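Local coordinates for protein F-93 (Sulfolobus virus 1, PDB 1TBX) that probably acts as a transcription factor, a homodimeric winged-helix protein that recognises a palindromic or pseudo-palindromic DNA target, at residues I12-L17 with I78-A83; G22-D27 with E64-L69. All coordinates share one frame; numbering follows the deposited sequence.

Contact 1 lies in the buried interior and joins two helices, 12-17 on helix 9-17 and 78-83 on the long helix 71-94; contact 2 is partly buried and ties the loop 22-24 and the start of helix 25-33 to strand 64-69 of the wing. Their centres are about 16 Å apart. The chemistry differs accordingly: contact 1 has no hydrogen bond across it and rests on leucine and alanine packing plus one cation-pi pair, whereas contact 2 is built mainly from backbone hydrogen bonds. The two meet through leucines, Leu14 CD1 and Leu69 CD2 being 3.8 Å apart, while Leu17 also packs on Ile23.

Contact 1: I12-L17 with I78-A83; sequences IVLAYL and ISLKTA
Ala15 and Lys81 mark the crossing of two helical segments, 12-17 and 78-83, whose axes approach to 8.1 Å at a signed angle of -104°. The CA atoms of Ala15 and Lys81 are 4.7 Å apart. A methyl group at the crossing allows this closeness: Ala15 CB points into the interface and lies 4.0 Å from Lys81 CA. To one side, Leu14 and Leu80 cross at about a right angle. Leu80 CD1 is the branch that touches, reaching Leu14 CD2 at 3.7 Å and also lying near Leu14 CB. Phe6 and Phe7 of the second subunit of the homodimer pack on Leu14 and Leu80, respectively. Lys81 works differently. Its CG is anti to the backbone N (chi1 -178°), a bend at chi2 brings CD to 3.6 Å from Ala15 O, and further bends at chi3 and chi4 turn NZ toward Tyr16. The amine then stands over the Tyr16 ring, NZ 4.0 Å from the ring centroid and only 9° off the normal, a cation-pi contact squarely over the face. Glu85 offers the same amine a long, weak ion pair, which would be expected to favour the protonated amine. The crossing thus joins helix 9-17 to helix 71-94, while on helix 9-17 Tyr16 also packs on Leu28 and Val32 of helix 25-33, and Val13 packs on Phe43, Ala46 and Leu50 of helix 40-52.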
ATOM      1  N   ILE A  12      -2.440  -4.289  -4.945  1.00 24.73           N
ATOM      2  CA  ILE A  12      -1.685  -5.396  -5.528  1.00 23.51           C
ATOM      3  C   ILE A  12      -2.086  -5.633  -6.994  1.00 26.17           C
ATOM      4  O   ILE A  12      -1.210  -5.672  -7.881  1.00 24.36           O
ATOM      5  CB  ILE A  12      -1.868  -6.661  -4.708  1.00 22.00           C
ATOM      6  CG1 ILE A  12      -1.384  -6.387  -3.294  1.00 26.86           C
ATOM      7  CG2 ILE A  12      -1.059  -7.785  -5.294  1.00 14.33           C
ATOM      8  CD1 ILE A  12      -1.980  -7.287  -2.266  1.00 26.17           C
ATOM      9  N   VAL A  13      -3.397  -5.766  -7.231  1.00 23.31           N
ATOM     10  CA  VAL A  13      -3.947  -6.087  -8.522  1.00 18.14           C
ATOM     11  C   VAL A  13      -3.480  -5.015  -9.479  1.00 24.11           C
ATOM     12  O   VAL A  13      -2.930  -5.307 -10.523  1.00 30.17           O
ATOM     13  CB  VAL A  13      -5.458  -6.126  -8.454  1.00 23.61           C
ATOM     14  CG1 VAL A  13      -6.033  -6.263  -9.866  1.00 14.49           C
ATOM     15  CG2 VAL A  13      -5.974  -7.282  -7.432  1.00  9.55           C
ATOM     16  N   LEU A  14      -3.599  -3.760  -9.094  1.00 23.68           N
ATOM     17  CA  LEU A  14      -3.120  -2.690  -9.954  1.00 24.74           C
ATOM     18  C   LEU A  14      -1.622  -2.814 -10.342  1.00 27.91           C
ATOM     19  O   LEU A  14      -1.251  -2.709 -11.521  1.00 26.44           O
ATOM     20  CB  LEU A  14      -3.414  -1.334  -9.287  1.00 27.60           C
ATOM     21  CG  LEU A  14      -3.407  -0.154 -10.259  1.00 29.11           C
ATOM     22  CD1 LEU A  14      -4.317  -0.490 -11.423  1.00 23.89           C
ATOM     23  CD2 LEU A  14      -3.795   1.175  -9.570  1.00 23.90           C
ATOM     24  N   ALA A  15      -0.770  -3.027  -9.344  1.00 26.89           N
ATOM     25  CA  ALA A  15       0.668  -3.158  -9.544  1.00 25.17           C
ATOM     26  C   ALA A  15       0.952  -4.286 -10.508  1.00 27.88           C
ATOM     27  O   ALA A  15       1.747  -4.141 -11.421  1.00 34.09           O
ATOM     28  CB  ALA A  15       1.341  -3.447  -8.234  1.00 22.52           C
ATOM     29  N   TYR A  16       0.280  -5.413 -10.319  1.00 27.22           N
ATOM     30  CA  TYR A  16       0.552  -6.586 -11.135  1.00 25.41           C
ATOM     31  C   TYR A  16       0.140  -6.430 -12.592  1.00 26.16           C
ATOM     32  O   TYR A  16       0.714  -7.066 -13.494  1.00 27.09           O
ATOM     33  CB  TYR A  16      -0.078  -7.809 -10.499  1.00 26.40           C
ATOM     34  CG  TYR A  16       0.866  -8.355  -9.479  1.00 33.71           C
ATOM     35  CD1 TYR A  16       1.080  -7.698  -8.244  1.00 33.18           C
ATOM     36  CD2 TYR A  16       1.630  -9.496  -9.770  1.00 36.01           C
ATOM     37  CE1 TYR A  16       2.017  -8.217  -7.315  1.00 36.54           C
ATOM     38  CE2 TYR A  16       2.555 -10.025  -8.854  1.00 31.09           C
ATOM     39  CZ  TYR A  16       2.745  -9.396  -7.643  1.00 37.76           C
ATOM     40  OH  TYR A  16       3.676  -9.958  -6.799  1.00 36.73           O
ATOM     41  N   LEU A  17      -0.844  -5.574 -12.828  1.00 24.41           N
ATOM     42  CA  LEU A  17      -1.323  -5.362 -14.181  1.00 24.43           C
ATOM     43  C   LEU A  17      -0.264  -4.610 -15.009  1.00 29.61           C
ATOM     44  O   LEU A  17      -0.133  -4.813 -16.231  1.00 28.32           O
ATOM     45  CB  LEU A  17      -2.636  -4.590 -14.152  1.00 23.46           C
ATOM     46  CG  LEU A  17      -3.332  -4.352 -15.477  1.00 21.21           C
ATOM     47  CD1 LEU A  17      -3.319  -5.637 -16.270  1.00 20.38           C
ATOM     48  CD2 LEU A  17      -4.735  -3.885 -15.216  1.00 22.25           C
ATOM     49  N   ILE A  78       2.850   2.169 -11.515  1.00 25.74           N
ATOM     50  CA  ILE A  78       4.325   2.214 -11.450  1.00 24.84           C
ATOM     51  C   ILE A  78       4.804   2.467 -10.027  1.00 25.20           C
ATOM     52  O   ILE A  78       5.671   1.736  -9.532  1.00 29.03           O
ATOM     53  CB  ILE A  78       4.898   3.292 -12.361  1.00 23.02           C
ATOM     54  CG1 ILE A  78       4.635   2.976 -13.840  1.00 27.61           C
ATOM     55  CG2 ILE A  78       6.383   3.516 -12.067  1.00 24.65           C
ATOM     56  CD1 ILE A  78       4.676   4.276 -14.749  1.00 23.54           C
ATOM     57  N   SER A  79       4.242   3.484  -9.375  1.00 23.53           N
ATOM     58  CA  SER A  79       4.672   3.791  -8.032  1.00 23.06           C
ATOM     59  C   SER A  79       4.211   2.745  -7.010  1.00 25.08           C
ATOM     60  O   SER A  79       4.886   2.507  -6.017  1.00 32.37           O
ATOM     61  CB  SER A  79       4.244   5.183  -7.619  1.00 23.02           C
ATOM     62  OG  SER A  79       2.845   5.320  -7.718  1.00 37.01           O
ATOM     63  N   LEU A  80       3.058   2.128  -7.223  1.00 23.17           N
ATOM     64  CA  LEU A  80       2.677   0.990  -6.385  1.00 23.55           C
ATOM     65  C   LEU A  80       3.626  -0.203  -6.558  1.00 26.27           C
ATOM     66  O   LEU A  80       3.977  -0.842  -5.571  1.00 31.86           O
ATOM     67  CB  LEU A  80       1.244   0.540  -6.667  1.00 21.72           C
ATOM     68  CG  LEU A  80       0.051   1.440  -6.265  1.00 27.53           C
ATOM     69  CD1 LEU A  80      -1.312   0.934  -6.853  1.00 25.26           C
ATOM     70  CD2 LEU A  80      -0.032   1.717  -4.721  1.00 17.59           C
ATOM     71  N   LYS A  81       4.018  -0.509  -7.800  1.00 29.15           N
ATOM     72  CA  LYS A  81       4.883  -1.654  -8.103  1.00 30.50           C
ATOM     73  C   LYS A  81       6.175  -1.552  -7.306  1.00 28.98           C
ATOM     74  O   LYS A  81       6.659  -2.558  -6.749  1.00 30.25           O
ATOM     75  CB  LYS A  81       5.209  -1.705  -9.610  1.00 30.97           C
ATOM     76  CG  LYS A  81       6.080  -2.883 -10.077  1.00 40.79           C
ATOM     77  CD  LYS A  81       5.285  -4.134 -10.587  1.00 51.70           C
ATOM     78  CE  LYS A  81       4.899  -5.186  -9.413  1.00 50.91           C
ATOM     79  NZ  LYS A  81       5.034  -6.684  -9.697  1.00 42.61           N
ATOM     80  N   THR A  82       6.720  -0.335  -7.272  1.00 25.80           N
ATOM     81  CA  THR A  82       7.996  -0.025  -6.641  1.00 26.33           C
ATOM     82  C   THR A  82       7.895  -0.251  -5.108  1.00 27.50           C
ATOM     83  O   THR A  82       8.736  -0.910  -4.519  1.00 27.84           O
ATOM     84  CB  THR A  82       8.522   1.447  -7.128  1.00 25.68           C
ATOM     85  OG1 THR A  82       9.627   1.914  -6.357  1.00 33.43           O
ATOM     86  CG2 THR A  82       7.591   2.547  -6.847  1.00 25.33           C
ATOM     87  N   ALA A  83       6.820   0.257  -4.505  1.00 24.30           N
ATOM     88  CA  ALA A  83       6.440  -0.034  -3.136  1.00 22.83           C
ATOM     89  C   ALA A  83       6.290  -1.552  -2.799  1.00 23.23           C
ATOM     90  O   ALA A  83       6.998  -2.054  -1.909  1.00 23.15           O
ATOM     91  CB  ALA A  83       5.197   0.744  -2.776  1.00 17.13           C
TER

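Contact 2: G22-D27 with E64-L69; sequences GIATYD and EKRLYL
Gly22 N lies over one face of the Tyr68 ring, 3.7 Å from CE2, with Gly22 CA close to CE2, CZ and OH; the Arg66 guanidinium has Glu64 CB above one face, toward the rim, and Gly22 O near its plane at the edge. These groups belong to the wing of the winged-helix fold, where strand 64-69, hairpin partner of strand 56-61, meets the loop leading into helix 25-33. A single beta bridge pairs Ala24 with Arg66. Around it, Gly22 N donates to Leu67 O in a nearly straight bond (168°), Leu67 N donates to Ile23 O, and Thr25 N, in the first turn of the helix, donates to Lys65 O at 2.9 Å. Gly22 takes up a positive phi (104°), a conformation readily accessible to glycine. Arg66 runs extended from CG to NE alongside Gly22 O, and its NH1 gives that oxygen a weak hydrogen bond; NE and NH2 bind the carbonyls of Glu61, at the end of strand 56-61, and Arg62 in the turn, fixing the guanidinium between the hairpin end and the loop. Ala24, the N-cap residue, sets its CB 3.6 Å from Glu64 CG. Deeper in, Thr25 and Leu67 cross at about a right angle. Thr25 OG1, hydrogen-bonded to Glu58 of the partner strand, is anti to its own carbonyl carbon (chi1 -60°) and lies against Leu67, near CG and CD2.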
ATOM      1  N   GLY A  22      -3.328  -6.834 -21.439  1.00 27.92           N
ATOM      2  CA  GLY A  22      -3.673  -7.884 -22.377  1.00 29.22           C
ATOM      3  C   GLY A  22      -4.018  -9.191 -21.697  1.00 30.62           C
ATOM      4  O   GLY A  22      -4.629 -10.105 -22.293  1.00 30.73           O
ATOM      5  N   ILE A  23      -3.619  -9.295 -20.439  1.00 31.05           N
ATOM      6  CA  ILE A  23      -3.757 -10.543 -19.705  1.00 30.29           C
ATOM      7  C   ILE A  23      -5.247 -10.820 -19.530  1.00 28.66           C
ATOM      8  O   ILE A  23      -6.016  -9.910 -19.229  1.00 25.33           O
ATOM      9  CB  ILE A  23      -3.011 -10.456 -18.351  1.00 27.25           C
ATOM     10  CG1 ILE A  23      -3.073 -11.799 -17.606  1.00 29.79           C
ATOM     11  CG2 ILE A  23      -3.570  -9.317 -17.485  1.00 30.70           C
ATOM     12  CD1 ILE A  23      -1.756 -12.200 -16.877  1.00 20.18           C
ATOM     13  N   ALA A  24      -5.657 -12.057 -19.767  1.00 26.98           N
ATOM     14  CA  ALA A  24      -7.001 -12.443 -19.380  1.00 23.53           C
ATOM     15  C   ALA A  24      -7.115 -12.271 -17.863  1.00 24.52           C
ATOM     16  O   ALA A  24      -6.264 -12.731 -17.100  1.00 24.72           O
ATOM     17  CB  ALA A  24      -7.297 -13.874 -19.781  1.00 19.28           C
ATOM     18  N   THR A  25      -8.169 -11.569 -17.450  1.00 25.62           N
ATOM     19  CA  THR A  25      -8.516 -11.305 -16.058  1.00 23.07           C
ATOM     20  C   THR A  25      -8.218 -12.468 -15.094  1.00 24.21           C
ATOM     21  O   THR A  25      -7.518 -12.284 -14.104  1.00 26.25           O
ATOM     22  CB  THR A  25      -9.992 -10.892 -16.020  1.00 26.78           C
ATOM     23  OG1 THR A  25     -10.184  -9.698 -16.809  1.00 25.40           O
ATOM     24  CG2 THR A  25     -10.431 -10.526 -14.605  1.00 29.47           C
ATOM     25  N   TYR A  26      -8.695 -13.660 -15.388  1.00 24.61           N
ATOM     26  CA  TYR A  26      -8.426 -14.781 -14.494  1.00 25.77           C
ATOM     27  C   TYR A  26      -6.944 -15.166 -14.422  1.00 26.16           C
ATOM     28  O   TYR A  26      -6.460 -15.596 -13.362  1.00 23.38           O
ATOM     29  CB  TYR A  26      -9.309 -16.010 -14.780  1.00 26.58           C
ATOM     30  CG  TYR A  26      -9.130 -17.072 -13.737  1.00 28.79           C
ATOM     31  CD1 TYR A  26      -9.720 -16.944 -12.468  1.00 29.48           C
ATOM     32  CD2 TYR A  26      -8.339 -18.189 -13.994  1.00 29.66           C
ATOM     33  CE1 TYR A  26      -9.548 -17.925 -11.487  1.00 29.33           C
ATOM     34  CE2 TYR A  26      -8.152 -19.172 -13.028  1.00 32.26           C
ATOM     35  CZ  TYR A  26      -8.753 -19.034 -11.774  1.00 34.94           C
ATOM     36  OH  TYR A  26      -8.573 -20.029 -10.830  1.00 38.53           O
ATOM     37  N   ASP A  27      -6.222 -15.016 -15.525  1.00 24.66           N
ATOM     38  CA  ASP A  27      -4.780 -15.228 -15.425  1.00 27.73           C
ATOM     39  C   ASP A  27      -4.123 -14.201 -14.544  1.00 27.91           C
ATOM     40  O   ASP A  27      -3.149 -14.529 -13.863  1.00 31.49           O
ATOM     41  CB  ASP A  27      -4.077 -15.275 -16.774  1.00 23.74           C
ATOM     42  CG  ASP A  27      -4.429 -16.513 -17.527  1.00 31.69           C
ATOM     43  OD1 ASP A  27      -4.810 -17.490 -16.826  1.00 30.83           O
ATOM     44  OD2 ASP A  27      -4.417 -16.590 -18.786  1.00 30.57           O
ATOM     45  N   GLU A  64     -11.749 -13.977 -24.748  1.00 18.19           N
ATOM     46  CA  GLU A  64     -11.452 -13.831 -23.329  1.00 23.87           C
ATOM     47  C   GLU A  64     -11.804 -12.395 -22.882  1.00 26.45           C
ATOM     48  O   GLU A  64     -11.864 -11.504 -23.735  1.00 27.59           O
ATOM     49  CB  GLU A  64      -9.946 -14.053 -23.098  1.00 29.31           C
ATOM     50  CG  GLU A  64      -9.490 -15.287 -22.306  1.00 36.01           C
ATOM     51  CD  GLU A  64     -10.587 -16.306 -22.002  1.00 39.61           C
ATOM     52  OE1 GLU A  64     -11.443 -16.031 -21.107  1.00 43.86           O
ATOM     53  OE2 GLU A  64     -10.564 -17.392 -22.631  1.00 31.73           O
ATOM     54  N   LYS A  65     -12.018 -12.184 -21.568  1.00 22.63           N
ATOM     55  CA  LYS A  65     -12.061 -10.851 -20.943  1.00 20.65           C
ATOM     56  C   LYS A  65     -10.652 -10.469 -20.448  1.00 27.05           C
ATOM     57  O   LYS A  65     -10.039 -11.192 -19.625  1.00 25.35           O
ATOM     58  CB  LYS A  65     -13.038 -10.831 -19.761  1.00 20.90           C
ATOM     59  CG  LYS A  65     -14.501 -10.570 -20.129  1.00 28.19           C
ATOM     60  CD  LYS A  65     -15.473 -11.358 -19.264  1.00 27.04           C
ATOM     61  CE  LYS A  65     -16.911 -11.262 -19.796  1.00 33.86           C
ATOM     62  NZ  LYS A  65     -17.809 -12.490 -19.550  1.00 35.18           N
ATOM     63  N   ARG A  66     -10.152  -9.330 -20.934  1.00 25.94           N
ATOM     64  CA  ARG A  66      -8.775  -8.893 -20.673  1.00 24.15           C
ATOM     65  C   ARG A  66      -8.729  -7.535 -20.054  1.00 24.91           C
ATOM     66  O   ARG A  66      -9.679  -6.777 -20.184  1.00 26.32           O
ATOM     67  CB  ARG A  66      -7.952  -8.845 -21.964  1.00 21.71           C
ATOM     68  CG  ARG A  66      -7.961 -10.176 -22.672  1.00 24.91           C
ATOM     69  CD  ARG A  66      -7.264 -10.196 -24.017  1.00 24.00           C
ATOM     70  NE  ARG A  66      -7.537 -11.474 -24.663  1.00 24.92           N
ATOM     71  CZ  ARG A  66      -7.057 -12.681 -24.284  1.00 26.39           C
ATOM     72  NH1 ARG A  66      -6.211 -12.838 -23.268  1.00 23.45           N
ATOM     73  NH2 ARG A  66      -7.413 -13.754 -24.968  1.00 30.42           N
ATOM     74  N   LEU A  67      -7.590  -7.228 -19.434  1.00 23.09           N
ATOM     75  CA  LEU A  67      -7.408  -6.028 -18.640  1.00 26.68           C
ATOM     76  C   LEU A  67      -6.372  -5.078 -19.211  1.00 31.85           C
ATOM     77  O   LEU A  67      -5.242  -5.480 -19.562  1.00 38.84           O
ATOM     78  CB  LEU A  67      -7.039  -6.397 -17.191  1.00 24.91           C
ATOM     79  CG  LEU A  67      -8.114  -7.286 -16.551  1.00 27.70           C
ATOM     80  CD1 LEU A  67      -7.622  -7.813 -15.248  1.00 22.12           C
ATOM     81  CD2 LEU A  67      -9.493  -6.574 -16.386  1.00 25.27           C
ATOM     82  N   TYR A  68      -6.748  -3.809 -19.302  1.00 30.49           N
ATOM     83  CA  TYR A  68      -5.811  -2.786 -19.731  1.00 27.21           C
ATOM     84  C   TYR A  68      -5.748  -1.740 -18.664  1.00 29.83           C
ATOM     85  O   TYR A  68      -6.627  -1.652 -17.792  1.00 29.33           O
ATOM     86  CB  TYR A  68      -6.184  -2.238 -21.113  1.00 24.86           C
ATOM     87  CG  TYR A  68      -6.239  -3.386 -22.112  1.00 24.86           C
ATOM     88  CD1 TYR A  68      -7.348  -4.238 -22.132  1.00 24.34           C
ATOM     89  CD2 TYR A  68      -5.150  -3.687 -22.956  1.00 20.93           C
ATOM     90  CE1 TYR A  68      -7.409  -5.334 -22.981  1.00 28.33           C
ATOM     91  CE2 TYR A  68      -5.196  -4.790 -23.820  1.00 18.42           C
ATOM     92  CZ  TYR A  68      -6.342  -5.609 -23.835  1.00 27.71           C
ATOM     93  OH  TYR A  68      -6.474  -6.718 -24.672  1.00 31.73           O
ATOM     94  N   LEU A  69      -4.652  -0.993 -18.694  1.00 32.85           N
ATOM     95  CA  LEU A  69      -4.445   0.080 -17.746  1.00 28.66           C
ATOM     96  C   LEU A  69      -4.962   1.335 -18.358  1.00 29.66           C
ATOM     97  O   LEU A  69      -5.103   1.464 -19.565  1.00 33.60           O
ATOM     98  CB  LEU A  69      -2.981   0.252 -17.387  1.00 29.20           C
ATOM     99  CG  LEU A  69      -2.479  -0.719 -16.325  1.00 32.50           C
ATOM    100  CD1 LEU A  69      -0.969  -0.564 -16.217  1.00 35.31           C
ATOM    101  CD2 LEU A  69      -3.153  -0.454 -14.996  1.00 31.29           C
TER